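Long-range contacts in putative ubiquinone biosynthesis protein (Nostoc punctiforme, PDB 3MSQ), which belongs to the Coq4 family and probably takes part in the biosynthesis of ubiquinone or a related quinone, its exact activity being unknown: residues H90-E95 against H126-V131; L71-N76 against K202-W207; I18-S23 against D34-F39; N10-L15 against L43-M48. One frame throughout, in Å; residues are numbered along the deposited sequence.

How the contacts relate
Contacts 1 and 2 form one neighbourhood and contacts 3 and 4 another, about 25 to 32 Å away between centres. Contact 1, partly buried, crosses two helices of the Coq4 fold and mixes packing with hydrogen bonds to carboxylates. Contact 2 lies at the surface between two loops and touches contact 1 directly: Trp207 leans on Tyr92 and Ile128, and Trp203 on Tyr129. Contacts 3 and 4, also partly buried, share helix 11-23. Contact 3 pairs it with helix 32-42 chiefly through aromatic packing, whereas contact 4 joins its start to the turn before helix 47-56, where backbone polar groups need partners. Both lie beside other subunits, which contacts 1 and 2 do not touch.

Contact 1 (H90-E95 against H126-V131); sequences HVYARE and HDIYHV
Helices 88-98 and 114-133 of the all-helical Coq4 fold cross here not far from perpendicular, the short segments 90-95 and 126-131 making an angle of 107° with their axes 10.3 Å apart at closest approach. Tyr92 bridges that gap. Its CG lies anti to the backbone N, and the ring reaches helix 114-133 with Ile128 CG1 over the centre of one face, a CH-pi contact 4.3 Å from the ring centroid. A tyrosine suits the place because it pairs an apolar face with a hydroxyl at the tip: OH donates to Asp127 OD2 at 3.2 Å, meeting the anti lone pair of that oxygen. Asp127 OD1 forms a salt bridge with Arg99, so the carboxylate is held at both oxygens and probably stays ionised. His126, Asp127 and His130 spell the HDxxH signature of Coq4 proteins, which a later glutamate, probably Glu142 beside His126, completes; in relatives it is linked to metal binding. His130 also makes the second polar link, a hydrogen bond in which it and Glu95 meet tip to tip. Both side chains start from the crowded position between backbone N and carbonyl carbon, and Glu95 runs extended beyond CG. His130 NE2 donates to Glu95 OE2 at 2.7 Å in an almost straight bond, 176° at the hydrogen. The oxygen lies in the imidazole plane, while the nitrogen arrives from above the carboxylate plane. This carboxylate would probably make the imidazole more basic. Val131 CG1 packs 3.8 Å from Glu95 OE1, and the same valine rests on Leu88.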
# COMPACT_ATOMS: atom_id res chain seq x y z
N HIS A 90 -28.04 -16.22 29.19
CA HIS A 90 -27.75 -15.36 30.33
C HIS A 90 -26.37 -14.70 30.25
O HIS A 90 -26.28 -13.49 30.44
CB HIS A 90 -27.90 -16.15 31.64
CG HIS A 90 -27.94 -15.28 32.86
ND1 HIS A 90 -29.14 -14.82 33.38
CD2 HIS A 90 -26.93 -14.81 33.62
CE1 HIS A 90 -28.82 -14.09 34.43
NE2 HIS A 90 -27.50 -14.05 34.62
N VAL A 91 -25.30 -15.49 29.98
CA VAL A 91 -23.92 -15.01 29.90
C VAL A 91 -23.77 -13.97 28.79
O VAL A 91 -23.20 -12.90 29.03
CB VAL A 91 -22.89 -16.16 29.78
CG1 VAL A 91 -21.45 -15.63 29.75
CG2 VAL A 91 -23.06 -17.18 30.90
N TYR A 92 -24.31 -14.27 27.57
CA TYR A 92 -24.26 -13.41 26.38
C TYR A 92 -24.96 -12.08 26.63
O TYR A 92 -24.34 -11.04 26.42
CB TYR A 92 -24.85 -14.13 25.15
CG TYR A 92 -24.71 -13.35 23.86
CD1 TYR A 92 -23.46 -12.97 23.38
CD2 TYR A 92 -25.83 -13.02 23.09
CE1 TYR A 92 -23.32 -12.25 22.19
CE2 TYR A 92 -25.71 -12.32 21.89
CZ TYR A 92 -24.45 -11.94 21.44
OH TYR A 92 -24.30 -11.25 20.26
N ALA A 93 -26.21 -12.12 27.12
CA ALA A 93 -27.03 -10.95 27.43
C ALA A 93 -26.40 -10.06 28.50
O ALA A 93 -26.32 -8.85 28.30
CB ALA A 93 -28.42 -11.37 27.83
N ARG A 94 -25.90 -10.65 29.62
CA ARG A 94 -25.26 -9.93 30.72
C ARG A 94 -24.07 -9.10 30.24
O ARG A 94 -23.93 -7.95 30.65
CB ARG A 94 -24.85 -10.88 31.86
N GLU A 95 -23.24 -9.67 29.34
CA GLU A 95 -22.09 -8.96 28.79
C GLU A 95 -22.40 -8.05 27.58
O GLU A 95 -21.57 -7.19 27.24
CB GLU A 95 -20.86 -9.85 28.61
CG GLU A 95 -20.97 -10.92 27.54
CD GLU A 95 -19.63 -11.60 27.30
OE1 GLU A 95 -19.26 -12.47 28.12
OE2 GLU A 95 -18.92 -11.20 26.35
N HIS A 126 -20.72 -15.22 15.09
CA HIS A 126 -19.38 -15.05 15.65
C HIS A 126 -19.23 -14.33 17.00
O HIS A 126 -18.29 -14.63 17.74
CB HIS A 126 -18.31 -14.68 14.61
CG HIS A 126 -17.74 -13.30 14.73
ND1 HIS A 126 -18.15 -12.28 13.88
CD2 HIS A 126 -16.78 -12.83 15.56
CE1 HIS A 126 -17.44 -11.22 14.24
NE2 HIS A 126 -16.61 -11.51 15.26
N ASP A 127 -20.16 -13.45 17.36
CA ASP A 127 -20.11 -12.77 18.65
C ASP A 127 -20.44 -13.71 19.84
O ASP A 127 -20.14 -13.37 20.98
CB ASP A 127 -21.02 -11.53 18.65
CG ASP A 127 -20.56 -10.47 19.59
OD1 ASP A 127 -19.48 -9.89 19.34
OD2 ASP A 127 -21.29 -10.20 20.56
N ILE A 128 -21.03 -14.88 19.57
CA ILE A 128 -21.37 -15.90 20.56
C ILE A 128 -20.11 -16.73 20.85
O ILE A 128 -19.85 -17.05 22.01
CB ILE A 128 -22.59 -16.77 20.08
CG1 ILE A 128 -23.88 -15.94 19.98
CG2 ILE A 128 -22.83 -18.00 20.94
CD1 ILE A 128 -24.66 -16.03 18.65
N TYR A 129 -19.30 -17.01 19.80
CA TYR A 129 -18.06 -17.82 19.83
C TYR A 129 -17.17 -17.58 21.04
O TYR A 129 -16.86 -18.55 21.73
CB TYR A 129 -17.22 -17.69 18.53
CG TYR A 129 -17.82 -18.25 17.26
CD1 TYR A 129 -19.01 -18.97 17.28
CD2 TYR A 129 -17.21 -18.03 16.03
CE1 TYR A 129 -19.59 -19.44 16.11
CE2 TYR A 129 -17.78 -18.49 14.85
CZ TYR A 129 -18.97 -19.21 14.89
OH TYR A 129 -19.55 -19.69 13.74
N HIS A 130 -16.77 -16.33 21.30
CA HIS A 130 -15.88 -15.98 22.40
C HIS A 130 -16.37 -16.43 23.81
O HIS A 130 -15.53 -16.74 24.66
CB HIS A 130 -15.46 -14.50 22.35
CG HIS A 130 -16.49 -13.58 22.89
ND1 HIS A 130 -17.39 -12.94 22.05
CD2 HIS A 130 -16.75 -13.23 24.17
CE1 HIS A 130 -18.16 -12.22 22.85
NE2 HIS A 130 -17.82 -12.37 24.14
N VAL A 131 -17.70 -16.47 24.04
CA VAL A 131 -18.24 -16.92 25.34
C VAL A 131 -18.03 -18.43 25.59
O VAL A 131 -17.67 -18.82 26.70
CB VAL A 131 -19.66 -16.40 25.75
CG1 VAL A 131 -19.87 -14.95 25.34
CG2 VAL A 131 -20.78 -17.28 25.21

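Contact 2 (L71-N76 against K202-W207); sequences LPAPFN and KWDQLW
Asp204 OD2 accepts the backbone N-H of Ala73, the two atoms 2.8 Å apart and the bond fairly straight at 161°. The oxygen offers its anti lone pair, turned away from its twin. Ala73 stands between Pro72 and Pro74, which have no backbone N-H, so among these three residues its own is the one that can be given. Its small side chain suits a place beside the aspartate, CB lying next to Asp204 OD2. Pro72 packs alongside, with its CB 4.2 Å from Asp204 CB. Further along, Phe75 and Trp207 form an edge-to-face pair with ring planes at 62° and centroids 5.0 Å apart. Trp207 CZ2 comes down over one face of Phe75 toward its rim, 3.6 Å from Phe75 CD2. Tryptophan suits this place because its six-membered ring reaches from the backbone to the other loop.

Torsions and short-range bonds set these groups up. Asp204 holds CG in the crowded position between backbone N and carbonyl carbon (chi1 64°), and its backbone belongs to the 3-10 segment 203-205, closed by bonds from Gln205 N to Lys202 O and from Leu206 N to Trp203 O. Phe75 takes the same kind of rotamer. Lys202 adds a salt bridge to Glu68, and Trp207 pairs through its backbone with Gly89.

The two loops thus meet beside helices 88-98 and 114-133: Phe75 rests on Tyr92 and Trp207 on Leu88 of the first, Pro72 on Ser124 of the second, while Asn76 occupies the N-cap position of helix 77-81.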
# COMPACT_ATOMS: atom_id res chain seq x y z
N LEU A 71 -29.71 -19.84 9.59
CA LEU A 71 -29.29 -18.59 10.24
C LEU A 71 -30.05 -18.53 11.56
O LEU A 71 -31.14 -19.06 11.63
CB LEU A 71 -29.56 -17.37 9.36
CG LEU A 71 -28.65 -17.19 8.14
CD1 LEU A 71 -29.19 -16.14 7.22
CD2 LEU A 71 -27.21 -16.89 8.54
N PRO A 72 -29.47 -17.96 12.64
CA PRO A 72 -30.16 -17.99 13.94
C PRO A 72 -31.45 -17.16 14.00
O PRO A 72 -31.55 -16.10 13.40
CB PRO A 72 -29.10 -17.51 14.92
CG PRO A 72 -28.20 -16.69 14.11
CD PRO A 72 -28.16 -17.31 12.76
N ALA A 73 -32.45 -17.69 14.74
CA ALA A 73 -33.75 -17.07 14.96
C ALA A 73 -33.58 -15.76 15.73
O ALA A 73 -32.60 -15.60 16.45
CB ALA A 73 -34.65 -18.02 15.73
N PRO A 74 -34.47 -14.77 15.55
CA PRO A 74 -34.29 -13.51 16.29
C PRO A 74 -34.54 -13.72 17.79
O PRO A 74 -35.32 -14.60 18.19
CB PRO A 74 -35.31 -12.57 15.64
CG PRO A 74 -36.38 -13.46 15.12
CD PRO A 74 -35.70 -14.74 14.71
N PHE A 75 -33.84 -12.91 18.59
CA PHE A 75 -33.90 -12.95 20.04
C PHE A 75 -34.02 -11.57 20.65
O PHE A 75 -33.49 -10.61 20.09
CB PHE A 75 -32.65 -13.66 20.60
CG PHE A 75 -31.33 -13.14 20.11
CD1 PHE A 75 -30.69 -12.09 20.77
CD2 PHE A 75 -30.69 -13.71 19.02
CE1 PHE A 75 -29.46 -11.61 20.33
CE2 PHE A 75 -29.46 -13.22 18.57
CZ PHE A 75 -28.86 -12.17 19.23
N ASN A 76 -34.69 -11.47 21.80
CA ASN A 76 -34.77 -10.23 22.56
C ASN A 76 -33.75 -10.38 23.72
O ASN A 76 -33.88 -11.32 24.51
CB ASN A 76 -36.20 -10.00 23.08
CG ASN A 76 -36.41 -8.75 23.91
OD1 ASN A 76 -35.63 -7.79 23.88
ND2 ASN A 76 -37.50 -8.73 24.66
N LYS A 202 -25.96 -25.01 15.75
CA LYS A 202 -27.21 -24.28 15.60
C LYS A 202 -27.45 -23.53 16.92
O LYS A 202 -28.31 -23.91 17.72
CB LYS A 202 -28.37 -25.23 15.26
CG LYS A 202 -28.43 -25.62 13.81
CD LYS A 202 -29.64 -26.48 13.49
CE LYS A 202 -29.73 -26.85 12.03
NZ LYS A 202 -30.53 -28.08 11.82
N TRP A 203 -26.65 -22.47 17.15
CA TRP A 203 -26.63 -21.64 18.35
C TRP A 203 -27.97 -21.25 18.99
O TRP A 203 -28.07 -21.26 20.21
CB TRP A 203 -25.73 -20.40 18.16
CG TRP A 203 -24.31 -20.73 17.80
CD1 TRP A 203 -23.71 -20.59 16.58
CD2 TRP A 203 -23.33 -21.31 18.66
NE1 TRP A 203 -22.41 -21.03 16.63
CE2 TRP A 203 -22.15 -21.48 17.90
CE3 TRP A 203 -23.34 -21.73 20.00
CZ2 TRP A 203 -20.98 -22.03 18.44
CZ3 TRP A 203 -22.18 -22.27 20.54
CH2 TRP A 203 -21.01 -22.41 19.77
N ASP A 204 -28.99 -20.93 18.16
CA ASP A 204 -30.32 -20.54 18.65
C ASP A 204 -31.02 -21.62 19.49
O ASP A 204 -31.92 -21.29 20.26
CB ASP A 204 -31.20 -19.96 17.53
CG ASP A 204 -31.59 -20.87 16.38
OD1 ASP A 204 -31.34 -22.10 16.48
OD2 ASP A 204 -32.18 -20.38 15.41
N GLN A 205 -30.56 -22.88 19.39
CA GLN A 205 -31.06 -24.05 20.14
C GLN A 205 -30.26 -24.30 21.44
O GLN A 205 -30.61 -25.19 22.23
CB GLN A 205 -31.01 -25.29 19.24
CG GLN A 205 -32.19 -25.40 18.27
CD GLN A 205 -31.81 -26.13 17.01
OE1 GLN A 205 -31.94 -25.57 15.90
NE2 GLN A 205 -31.33 -27.38 17.14
N LEU A 206 -29.19 -23.51 21.66
CA LEU A 206 -28.32 -23.66 22.82
C LEU A 206 -28.41 -22.53 23.87
O LEU A 206 -27.69 -22.60 24.87
CB LEU A 206 -26.85 -23.85 22.36
CG LEU A 206 -26.49 -25.04 21.46
CD1 LEU A 206 -25.05 -24.93 20.98
CD2 LEU A 206 -26.69 -26.35 22.18
N TRP A 207 -29.28 -21.52 23.66
CA TRP A 207 -29.43 -20.39 24.59
C TRP A 207 -29.74 -20.83 26.04
O TRP A 207 -29.27 -20.20 26.98
CB TRP A 207 -30.53 -19.42 24.12
CG TRP A 207 -30.29 -18.64 22.86
CD1 TRP A 207 -31.13 -18.57 21.79
CD2 TRP A 207 -29.25 -17.68 22.61
NE1 TRP A 207 -30.66 -17.66 20.87
CE2 TRP A 207 -29.50 -17.10 21.34
CE3 TRP A 207 -28.10 -17.28 23.31
CZ2 TRP A 207 -28.64 -16.15 20.76
CZ3 TRP A 207 -27.26 -16.33 22.74
CH2 TRP A 207 -27.53 -15.78 21.48

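Contact 3 (I18-S23 against D34-F39); sequences IQFLAS and DRVFDF
Segments 18-23 and 34-39 run antiparallel in helices 11-23 and 32-42, their N-to-C directions 166° apart and their axes 10.3 Å apart at closest approach. Phe20 carries the contact. With CG anti to the backbone N, its ring reaches across and receives Phe39 over one face in an offset stack, centroids 4.8 Å apart and planes at 27°. Phe39 CD2 lies toward the rim of that face, 3.5 Å from Phe20 CG. In return Phe20 CB stands over the face of the Phe39 ring in a CH-pi contact, so each phenylalanine offers the other a flat apolar surface. The tip of the Phe20 ring, CZ, packs against Val36 CG2 at 3.9 Å. Arg35 bends at chi3 and brings NH1 obliquely to within 3.7 Å of Phe20 CE1, while its CD lies 3.6 Å from Ser23 OG; a serine is small enough to let the arginine pass. An alanine at Phe20 would remove the ring, and with it the stack on Phe39 and the packing on Val36 and Arg35, and would probably loosen the pairing of the two helices. Helix 156-172, predicted to be a membrane helix, adds Leu161 and Phe164 to the surroundings of Phe20, whereas Ile18 meets other subunits. Between the two segments, cohesion therefore comes from shape and apolar surface, and the Arg35 charge stays at the border of the aromatic cluster.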
# COMPACT_ATOMS: atom_id res chain seq x y z
N ILE A 18 -3.95 -4.13 2.11
CA ILE A 18 -3.13 -2.91 2.16
C ILE A 18 -4.01 -1.73 2.65
O ILE A 18 -3.58 -0.96 3.52
CB ILE A 18 -2.45 -2.65 0.79
CG1 ILE A 18 -1.27 -3.64 0.57
CG2 ILE A 18 -2.00 -1.18 0.65
CD1 ILE A 18 -0.73 -3.74 -0.83
N GLN A 19 -5.25 -1.64 2.14
CA GLN A 19 -6.25 -0.64 2.52
C GLN A 19 -6.51 -0.75 4.04
O GLN A 19 -6.38 0.25 4.76
CB GLN A 19 -7.55 -0.85 1.72
CG GLN A 19 -8.68 0.11 2.07
CD GLN A 19 -10.04 -0.34 1.55
OE1 GLN A 19 -10.18 -1.11 0.57
NE2 GLN A 19 -11.09 0.18 2.16
N PHE A 20 -6.79 -2.00 4.51
CA PHE A 20 -7.06 -2.32 5.89
C PHE A 20 -5.89 -1.94 6.83
O PHE A 20 -6.12 -1.26 7.83
CB PHE A 20 -7.46 -3.80 6.03
CG PHE A 20 -8.10 -4.15 7.35
CD1 PHE A 20 -9.29 -3.55 7.74
CD2 PHE A 20 -7.51 -5.08 8.20
CE1 PHE A 20 -9.85 -3.85 8.99
CE2 PHE A 20 -8.11 -5.41 9.43
CZ PHE A 20 -9.26 -4.77 9.83
N LEU A 21 -4.66 -2.34 6.47
CA LEU A 21 -3.48 -2.02 7.28
C LEU A 21 -3.33 -0.51 7.42
O LEU A 21 -3.16 -0.01 8.54
CB LEU A 21 -2.20 -2.60 6.64
CG LEU A 21 -2.05 -4.12 6.52
CD1 LEU A 21 -1.05 -4.45 5.46
CD2 LEU A 21 -1.65 -4.75 7.83
N ALA A 22 -3.40 0.21 6.27
CA ALA A 22 -3.20 1.65 6.20
C ALA A 22 -4.27 2.46 6.91
O ALA A 22 -3.92 3.47 7.52
CB ALA A 22 -3.06 2.09 4.75
N SER A 23 -5.55 2.04 6.85
CA SER A 23 -6.63 2.76 7.53
C SER A 23 -6.49 2.58 9.03
O SER A 23 -6.65 3.55 9.78
CB SER A 23 -8.01 2.31 7.05
OG SER A 23 -8.22 0.92 7.23
N ASP A 34 -17.25 -1.21 10.57
CA ASP A 34 -17.49 -1.20 9.12
C ASP A 34 -16.23 -1.40 8.25
O ASP A 34 -16.35 -1.82 7.11
CB ASP A 34 -18.31 0.02 8.67
CG ASP A 34 -17.87 1.33 9.28
OD1 ASP A 34 -18.21 1.58 10.46
OD2 ASP A 34 -17.18 2.12 8.58
N ARG A 35 -15.03 -1.13 8.80
CA ARG A 35 -13.76 -1.32 8.09
C ARG A 35 -13.49 -2.81 7.85
O ARG A 35 -12.92 -3.16 6.82
CB ARG A 35 -12.58 -0.72 8.90
CG ARG A 35 -12.51 0.81 8.88
CD ARG A 35 -11.13 1.32 9.27
NE ARG A 35 -10.91 1.31 10.72
CZ ARG A 35 -10.21 0.39 11.37
NH1 ARG A 35 -9.63 -0.61 10.71
NH2 ARG A 35 -10.07 0.46 12.69
N VAL A 36 -13.90 -3.67 8.81
CA VAL A 36 -13.73 -5.13 8.76
C VAL A 36 -14.72 -5.73 7.77
O VAL A 36 -14.34 -6.62 7.00
CB VAL A 36 -13.81 -5.80 10.16
CG1 VAL A 36 -13.40 -7.27 10.09
CG2 VAL A 36 -12.93 -5.06 11.15
N PHE A 37 -15.97 -5.22 7.75
CA PHE A 37 -17.00 -5.65 6.82
C PHE A 37 -16.60 -5.36 5.38
O PHE A 37 -16.73 -6.25 4.55
CB PHE A 37 -18.36 -5.05 7.16
CG PHE A 37 -18.94 -5.44 8.51
CD1 PHE A 37 -18.75 -6.72 9.02
CD2 PHE A 37 -19.70 -4.54 9.25
CE1 PHE A 37 -19.29 -7.08 10.27
CE2 PHE A 37 -20.25 -4.90 10.48
CZ PHE A 37 -20.04 -6.17 10.98
N ASP A 38 -16.08 -4.14 5.10
CA ASP A 38 -15.62 -3.73 3.77
C ASP A 38 -14.50 -4.64 3.29
O ASP A 38 -14.48 -5.00 2.11
CB ASP A 38 -15.10 -2.27 3.78
CG ASP A 38 -16.11 -1.16 4.03
OD1 ASP A 38 -17.33 -1.43 3.94
OD2 ASP A 38 -15.68 -0.01 4.30
N PHE A 39 -13.59 -5.02 4.21
CA PHE A 39 -12.46 -5.91 3.94
C PHE A 39 -12.94 -7.32 3.61
O PHE A 39 -12.55 -7.89 2.58
CB PHE A 39 -11.48 -5.91 5.13
CG PHE A 39 -10.21 -6.72 4.98
CD1 PHE A 39 -9.69 -7.03 3.72
CD2 PHE A 39 -9.49 -7.11 6.10
CE1 PHE A 39 -8.53 -7.78 3.59
CE2 PHE A 39 -8.32 -7.86 5.96
CZ PHE A 39 -7.85 -8.18 4.72

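Contact 4 (N10-L15 against L43-M48); sequences NDKGLL and LDQTQM
Asn10 holds CG anti to the carbonyl carbon, beside the backbone N (chi1 -60°), while Gln45 turns CG into the crowded position between backbone N and carbonyl carbon (chi1 65°). The first torsion brings Asn10 OD1 to Gln47 N at the start of helix 47-56, a hydrogen bond of 3.1 Å, close to straight at 170° and in the carbonyl plane. Gln47 follows a type I turn, Leu43 to Thr46, whose Leu43 O is gripped twice: by Thr46 N, and by Thr46 OG1 at 2.6 Å. The methyl of that threonine, CG2, lies 3.9 Å from Gly13 CA, where a CB on residue 13 would probably clash with it. The extended Gln45 lays its amide across Lys12, with Gln45 OE1 3.3 Å from Lys12 CD and Gln45 NE2 by Lys12 CB. An alanine at Gln45 would lose this packing and the NE2 bonds to Ala42 O and to Gln26 of the second subunit, and would probably leave the chain before the turn, and the interface, less firmly held. Lys12 NZ reaches out to Asp11 of the fourth subunit in an intersubunit salt bridge. Amide groups thus suit a place where backbone groups and a side chain of another subunit offer partners.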
# COMPACT_ATOMS: atom_id res chain seq x y z
N ASN A 10 -7.29 -12.15 -7.12
CA ASN A 10 -6.53 -12.21 -5.87
C ASN A 10 -5.82 -10.91 -5.58
O ASN A 10 -5.72 -10.54 -4.42
CB ASN A 10 -5.55 -13.39 -5.87
CG ASN A 10 -6.22 -14.73 -6.01
OD1 ASN A 10 -7.13 -15.09 -5.27
ND2 ASN A 10 -5.75 -15.52 -6.96
N ASP A 11 -5.37 -10.18 -6.62
CA ASP A 11 -4.70 -8.88 -6.48
C ASP A 11 -5.56 -7.86 -5.76
O ASP A 11 -5.04 -7.07 -4.98
CB ASP A 11 -4.23 -8.34 -7.84
CG ASP A 11 -3.17 -9.21 -8.50
OD1 ASP A 11 -2.11 -9.44 -7.86
OD2 ASP A 11 -3.42 -9.69 -9.64
N LYS A 12 -6.89 -7.94 -5.95
CA LYS A 12 -7.85 -7.07 -5.26
C LYS A 12 -7.96 -7.43 -3.76
O LYS A 12 -8.23 -6.55 -2.93
CB LYS A 12 -9.21 -7.06 -5.97
CG LYS A 12 -9.17 -6.24 -7.26
CD LYS A 12 -10.57 -5.86 -7.74
CE LYS A 12 -10.56 -5.32 -9.14
NZ LYS A 12 -9.91 -3.99 -9.25
N GLY A 13 -7.66 -8.68 -3.43
CA GLY A 13 -7.59 -9.13 -2.05
C GLY A 13 -6.41 -8.48 -1.36
O GLY A 13 -6.55 -7.96 -0.25
N LEU A 14 -5.25 -8.45 -2.04
CA LEU A 14 -4.03 -7.80 -1.53
C LEU A 14 -4.25 -6.29 -1.37
O LEU A 14 -3.81 -5.71 -0.37
CB LEU A 14 -2.81 -8.08 -2.44
CG LEU A 14 -1.47 -7.51 -1.95
CD1 LEU A 14 -1.17 -7.94 -0.56
CD2 LEU A 14 -0.34 -7.83 -2.90
N LEU A 15 -4.94 -5.66 -2.33
CA LEU A 15 -5.27 -4.24 -2.27
C LEU A 15 -6.16 -3.95 -1.07
O LEU A 15 -5.95 -2.93 -0.40
CB LEU A 15 -5.93 -3.78 -3.58
CG LEU A 15 -4.97 -3.60 -4.79
CD1 LEU A 15 -5.72 -3.50 -6.08
CD2 LEU A 15 -4.07 -2.38 -4.62
N LEU A 43 -12.70 -9.83 0.03
CA LEU A 43 -12.08 -11.15 -0.04
C LEU A 43 -12.98 -12.17 -0.74
O LEU A 43 -12.50 -13.24 -1.11
CB LEU A 43 -11.66 -11.65 1.35
CG LEU A 43 -10.71 -10.80 2.15
CD1 LEU A 43 -10.67 -11.27 3.59
CD2 LEU A 43 -9.30 -10.78 1.53
N ASP A 44 -14.26 -11.84 -0.96
CA ASP A 44 -15.21 -12.75 -1.61
C ASP A 44 -14.83 -13.12 -3.05
O ASP A 44 -15.21 -14.19 -3.54
CB ASP A 44 -16.62 -12.12 -1.62
CG ASP A 44 -17.26 -11.86 -0.26
OD1 ASP A 44 -16.74 -12.39 0.78
OD2 ASP A 44 -18.30 -11.16 -0.23
N GLN A 45 -14.10 -12.23 -3.71
CA GLN A 45 -13.64 -12.38 -5.10
C GLN A 45 -12.39 -13.27 -5.23
O GLN A 45 -12.06 -13.69 -6.35
CB GLN A 45 -13.39 -10.99 -5.71
CG GLN A 45 -12.24 -10.20 -5.05
CD GLN A 45 -12.26 -8.72 -5.39
OE1 GLN A 45 -12.45 -8.31 -6.54
NE2 GLN A 45 -12.04 -7.88 -4.38
N THR A 46 -11.69 -13.53 -4.11
CA THR A 46 -10.47 -14.35 -4.07
C THR A 46 -10.76 -15.86 -4.20
O THR A 46 -11.89 -16.30 -4.02
CB THR A 46 -9.65 -14.06 -2.81
OG1 THR A 46 -10.35 -14.59 -1.69
CG2 THR A 46 -9.36 -12.58 -2.60
N GLN A 47 -9.72 -16.63 -4.49
CA GLN A 47 -9.76 -18.08 -4.61
C GLN A 47 -9.95 -18.75 -3.23
O GLN A 47 -10.61 -19.78 -3.15
CB GLN A 47 -8.49 -18.58 -5.28
CG GLN A 47 -8.58 -20.04 -5.71
CD GLN A 47 -7.27 -20.61 -6.15
OE1 GLN A 47 -6.39 -19.92 -6.67
NE2 GLN A 47 -7.14 -21.91 -6.00
N MSE A 48 -9.35 -18.17 -2.17
CA MSE A 48 -9.43 -18.67 -0.80
C MSE A 48 -10.87 -18.65 -0.31
O MSE A 48 -11.24 -19.54 0.45
CB MSE A 48 -8.48 -17.88 0.15
CG MSE A 48 -8.65 -18.18 1.68
SE MSE A 48 -7.45 -19.50 2.57
CE MSE A 48 -8.27 -19.63 4.34